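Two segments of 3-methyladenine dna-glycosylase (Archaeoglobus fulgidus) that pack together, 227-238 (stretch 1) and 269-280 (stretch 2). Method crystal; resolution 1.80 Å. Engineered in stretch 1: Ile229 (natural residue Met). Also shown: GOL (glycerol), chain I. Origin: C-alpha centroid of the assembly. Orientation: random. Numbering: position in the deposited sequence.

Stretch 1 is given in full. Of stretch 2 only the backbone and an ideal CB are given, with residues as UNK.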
# COMPACT_ATOMS: atom_id res chain seq x y z
N LEU A 227 1.31 9.47 3.74
CA LEU A 227 0.24 10.28 3.22
C LEU A 227 -0.33 9.71 1.91
O LEU A 227 -1.53 9.62 1.74
CB LEU A 227 0.70 11.73 3.02
CG LEU A 227 0.58 12.55 4.33
CD1 LEU A 227 1.48 13.77 4.29
CD2 LEU A 227 -0.87 12.99 4.50
N SER A 228 0.56 9.31 1.02
CA SER A 228 0.14 8.81 -0.30
C SER A 228 -0.30 7.34 -0.26
O SER A 228 -1.41 7.01 -0.74
CB SER A 228 1.26 9.02 -1.32
OG SER A 228 2.49 8.50 -0.86
N ILE A 229 0.54 6.48 0.28
CA ILE A 229 0.29 5.03 0.19
C ILE A 229 -0.63 4.45 1.25
O ILE A 229 -1.21 3.37 1.03
CB ILE A 229 1.61 4.17 0.01
CG1 ILE A 229 2.33 3.94 1.34
CG2 ILE A 229 2.54 4.78 -1.08
CD1 ILE A 229 3.52 2.90 1.28
N ALA A 230 -0.79 5.14 2.39
CA ALA A 230 -1.65 4.70 3.49
C ALA A 230 -2.91 5.56 3.67
O ALA A 230 -3.99 5.02 3.97
CB ALA A 230 -0.86 4.62 4.81
N LEU A 231 -2.78 6.87 3.47
CA LEU A 231 -3.83 7.83 3.74
C LEU A 231 -4.63 8.20 2.50
O LEU A 231 -5.68 8.83 2.61
CB LEU A 231 -3.27 9.11 4.42
CG LEU A 231 -2.63 8.90 5.79
CD1 LEU A 231 -2.49 10.19 6.57
CD2 LEU A 231 -3.42 7.85 6.61
N GLY A 232 -4.15 7.81 1.33
CA GLY A 232 -4.83 8.12 0.05
C GLY A 232 -4.82 9.60 -0.38
O GLY A 232 -5.65 10.02 -1.20
N LYS A 233 -3.86 10.38 0.13
CA LYS A 233 -3.74 11.81 -0.21
C LYS A 233 -2.79 12.05 -1.35
O LYS A 233 -1.80 11.32 -1.53
CB LYS A 233 -3.29 12.65 0.99
CG LYS A 233 -4.12 12.48 2.28
CD LYS A 233 -5.57 12.86 2.13
CE LYS A 233 -6.23 12.92 3.49
NZ LYS A 233 -7.70 12.93 3.37
N ASN A 234 -3.07 13.10 -2.12
CA ASN A 234 -2.27 13.43 -3.28
C ASN A 234 -1.00 14.20 -2.88
O ASN A 234 -0.84 15.40 -3.20
CB ASN A 234 -3.10 14.19 -4.30
CG ASN A 234 -2.43 14.27 -5.66
OD1 ASN A 234 -1.73 13.34 -6.06
ND2 ASN A 234 -2.63 15.38 -6.36
N VAL A 235 -0.11 13.51 -2.17
CA VAL A 235 1.14 14.07 -1.71
C VAL A 235 2.21 13.23 -2.39
O VAL A 235 2.17 12.00 -2.36
CB VAL A 235 1.23 14.03 -0.17
CG1 VAL A 235 2.60 14.41 0.33
CG2 VAL A 235 0.14 14.95 0.43
N PHE A 236 3.15 13.87 -3.07
CA PHE A 236 4.03 13.09 -3.92
C PHE A 236 5.39 12.97 -3.26
O PHE A 236 6.08 14.00 -3.09
CB PHE A 236 4.12 13.72 -5.32
CG PHE A 236 4.81 12.83 -6.34
CD1 PHE A 236 4.11 11.77 -6.95
CD2 PHE A 236 6.14 13.06 -6.68
CE1 PHE A 236 4.75 10.94 -7.91
CE2 PHE A 236 6.81 12.25 -7.62
CZ PHE A 236 6.10 11.18 -8.24
N PRO A 237 5.79 11.74 -2.86
CA PRO A 237 7.03 11.52 -2.08
C PRO A 237 8.32 11.52 -2.91
O PRO A 237 8.90 10.46 -3.21
CB PRO A 237 6.78 10.15 -1.43
CG PRO A 237 5.94 9.41 -2.45
CD PRO A 237 5.08 10.47 -3.14
N ALA A 238 8.76 12.72 -3.24
CA ALA A 238 9.85 12.92 -4.20
C ALA A 238 11.24 12.49 -3.70
O ALA A 238 12.15 12.23 -4.51
CB ALA A 238 9.84 14.39 -4.66
N UNK A 269 3.36 17.89 -14.47
CA UNK A 269 2.85 16.83 -15.32
C UNK A 269 1.85 15.86 -14.69
O UNK A 269 1.08 15.20 -15.42
CB UNK A 269 4.04 16.02 -15.84
N UNK A 270 1.86 15.74 -13.36
CA UNK A 270 1.03 14.70 -12.71
C UNK A 270 -0.27 15.23 -12.10
O UNK A 270 -1.28 14.52 -12.08
CB UNK A 270 1.84 14.01 -11.61
N UNK A 271 -0.22 16.47 -11.62
CA UNK A 271 -1.40 17.17 -11.09
C UNK A 271 -2.23 16.33 -10.14
O UNK A 271 -1.67 15.68 -9.25
CB UNK A 271 -2.29 17.64 -12.25
N UNK A 272 -3.55 16.31 -10.35
CA UNK A 272 -4.48 15.67 -9.41
C UNK A 272 -4.30 14.14 -9.39
O UNK A 272 -4.85 13.44 -8.53
CB UNK A 272 -5.92 16.02 -9.78
N UNK A 273 -3.58 13.63 -10.37
CA UNK A 273 -3.37 12.17 -10.52
C UNK A 273 -2.00 11.70 -10.05
O UNK A 273 -1.62 10.54 -10.29
CB UNK A 273 -3.55 11.77 -11.98
N UNK A 274 -1.26 12.55 -9.33
CA UNK A 274 0.11 12.19 -8.89
C UNK A 274 0.14 10.89 -8.06
O UNK A 274 1.06 10.07 -8.23
CB UNK A 274 0.71 13.33 -8.07
N UNK A 275 -0.85 10.72 -7.16
CA UNK A 275 -0.93 9.48 -6.32
C UNK A 275 -1.14 8.19 -7.14
O UNK A 275 -0.59 7.16 -6.81
CB UNK A 275 -2.08 9.61 -5.32
N UNK A 276 -1.94 8.25 -8.20
CA UNK A 276 -2.13 7.10 -9.09
C UNK A 276 -0.86 6.85 -9.89
O UNK A 276 -0.35 5.72 -9.99
CB UNK A 276 -3.32 7.33 -10.03
N UNK A 277 -0.31 7.93 -10.44
CA UNK A 277 0.94 7.79 -11.21
C UNK A 277 2.10 7.25 -10.35
O UNK A 277 2.95 6.51 -10.83
CB UNK A 277 1.33 9.14 -11.81
N UNK A 278 2.12 7.60 -9.08
CA UNK A 278 3.12 7.08 -8.18
C UNK A 278 3.17 5.53 -8.18
O UNK A 278 4.26 4.94 -8.18
CB UNK A 278 2.85 7.60 -6.77
N UNK A 279 2.00 4.88 -8.18
CA UNK A 279 1.96 3.40 -8.22
C UNK A 279 2.52 2.83 -9.55
O UNK A 279 3.21 1.80 -9.55
CB UNK A 279 0.52 2.92 -8.02
N UNK A 280 2.21 3.51 -10.66
CA UNK A 280 2.84 3.19 -11.98
C UNK A 280 4.36 3.36 -11.94
O UNK A 280 5.07 2.56 -12.54
CB UNK A 280 2.26 4.08 -13.08
C1 GOL I . 1.30 16.67 -4.99
O1 GOL I . 2.42 16.48 -4.15
C2 GOL I . 1.65 16.54 -6.47
O2 GOL I . 3.03 16.69 -6.69
C3 GOL I . 0.89 17.60 -7.27
O3 GOL I . 0.57 17.09 -8.54

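Position 269 lies out of reach of stretch 1, which places no limit on it; the residue is Arg269. At position 270 the CA-to-CB bond points toward stretch 1, but no atom of stretch 1 lies within 5.5 Å of an ideal CB. A long apolar side chain, aromatic or aliphatic, could span that gap to the ring of Phe236. The residue is Phe270, whose edge meets the face of Phe236 (CE2 to CZ of Phe236, 3.7 Å), with ring centroids 5.5 Å apart and planes at 65°.

Position 271 has phi 47° and psi -132°, and positive phi favours glycine. It is Gly271, the first residue to leave helical angles; its O accepts a hydrogen bond from Asn234 ND2 (3.1 Å) and another from glycerol O3 (2.7 Å). The bonds at 272 and 273 point away from stretch 1, leaving the choice there open. They are Arg272, with side-chain hydrogen bonds elsewhere in the structure, and Phe273, at the N-cap position of the helix that follows.

Position 274 is cramped: its bond points toward stretch 1, and an ideal CB already sits 3.2 Å from Asn234 OD1 and 3.9 Å from Phe236 CD1. A small residue suits it best. Ala274 fills the space with its methyl group, and its O lies at the edge of the Phe236 ring, 3.7 Å from CD1.

At 275 the backbone N donates to Asn234 OD1 (3.0 Å), a bond any residue but proline could make. The side chain starts toward stretch 1, where the carbonyls of Ser228 and Lys233 offer acceptors, so a long donor such as lysine or arginine would suit, and glutamine might also serve. Arg275 sends NH1 to Ser228 O (2.9 Å), which lies near the guanidinium plane, while Gly232 CA covers one face. A water that donates to Gly232 O (2.7 Å) accepts a weak bond from Arg275 NE (3.3 Å).

Positions 276 and 277 point away and sideways, and stretch 1 favours no particular side chain at either; they are Asp276 and Ile277. Position 278 points toward an apolar surface, its ideal CB 4.0 Å from Phe236 CE1 and 5.1 Å from Pro237 CD. Leucine, isoleucine or methionine could fit. Leu278 brings CD2 to 3.8 Å from Pro237 CD and 4.2 Å from CG2 of Ile229, an engineered residue.

From 279 the bond runs sideways, so a long side chain is needed to reach Ile229; Phe279 brings CE1 to 4.2 Å from its CG2. Position 280, out of reach, is unconstrained; it is Tyr280.

Stretch 2, residues 269-280: RFGRFARDILFY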
# COMPACT_ATOMS: atom_id res chain seq x y z
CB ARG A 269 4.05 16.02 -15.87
CG ARG A 269 4.92 16.86 -16.80
CD ARG A 269 6.01 16.06 -17.42
NE ARG A 269 6.77 16.82 -18.43
CZ ARG A 269 6.58 16.77 -19.76
NH1 ARG A 269 5.64 16.00 -20.30
NH2 ARG A 269 7.34 17.51 -20.55
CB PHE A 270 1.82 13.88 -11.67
CG PHE A 270 3.10 13.26 -12.17
CD1 PHE A 270 3.39 13.10 -13.54
CD2 PHE A 270 4.03 12.79 -11.25
CE1 PHE A 270 4.61 12.51 -13.96
CE2 PHE A 270 5.25 12.21 -11.65
CZ PHE A 270 5.53 12.06 -13.02
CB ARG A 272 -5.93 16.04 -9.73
CG ARG A 272 -6.49 15.53 -11.06
CD ARG A 272 -7.58 16.50 -11.58
NE ARG A 272 -8.21 16.07 -12.82
CZ ARG A 272 -7.77 16.36 -14.05
NH1 ARG A 272 -6.67 17.08 -14.24
NH2 ARG A 272 -8.45 15.91 -15.10
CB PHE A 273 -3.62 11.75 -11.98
CG PHE A 273 -5.05 11.83 -12.37
CD1 PHE A 273 -6.01 10.99 -11.79
CD2 PHE A 273 -5.47 12.76 -13.33
CE1 PHE A 273 -7.36 11.09 -12.14
CE2 PHE A 273 -6.82 12.85 -13.69
CZ PHE A 273 -7.75 12.03 -13.12
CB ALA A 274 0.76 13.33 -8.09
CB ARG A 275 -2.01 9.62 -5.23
CG ARG A 275 -1.74 8.73 -3.99
CD ARG A 275 -2.96 8.68 -3.07
NE ARG A 275 -3.99 7.82 -3.64
CZ ARG A 275 -4.00 6.50 -3.53
NH1 ARG A 275 -3.06 5.89 -2.83
NH2 ARG A 275 -4.96 5.79 -4.13
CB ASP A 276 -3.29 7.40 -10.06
CG ASP A 276 -4.58 7.62 -9.34
OD1 ASP A 276 -5.20 6.63 -8.91
OD2 ASP A 276 -5.01 8.80 -9.22
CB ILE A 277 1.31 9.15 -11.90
CG1 ILE A 277 0.21 9.49 -12.92
CG2 ILE A 277 2.74 9.13 -12.50
CD1 ILE A 277 0.21 10.98 -13.36
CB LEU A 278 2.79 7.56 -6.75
CG LEU A 278 3.64 7.00 -5.61
CD1 LEU A 278 5.10 7.41 -5.73
CD2 LEU A 278 3.05 7.42 -4.29
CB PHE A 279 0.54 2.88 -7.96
CG PHE A 279 0.15 2.86 -6.48
CD1 PHE A 279 0.32 3.97 -5.66
CD2 PHE A 279 -0.41 1.69 -5.92
CE1 PHE A 279 -0.07 3.95 -4.29
CE2 PHE A 279 -0.80 1.66 -4.56
CZ PHE A 279 -0.62 2.79 -3.75
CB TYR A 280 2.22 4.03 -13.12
CG TYR A 280 0.81 3.57 -13.50
CD1 TYR A 280 -0.29 3.98 -12.75
CD2 TYR A 280 0.59 2.72 -14.61
CE1 TYR A 280 -1.61 3.55 -13.07
CE2 TYR A 280 -0.72 2.31 -14.97
CZ TYR A 280 -1.81 2.72 -14.18
OH TYR A 280 -3.08 2.32 -14.48
O HOH W 1 -7.11 8.66 -3.04
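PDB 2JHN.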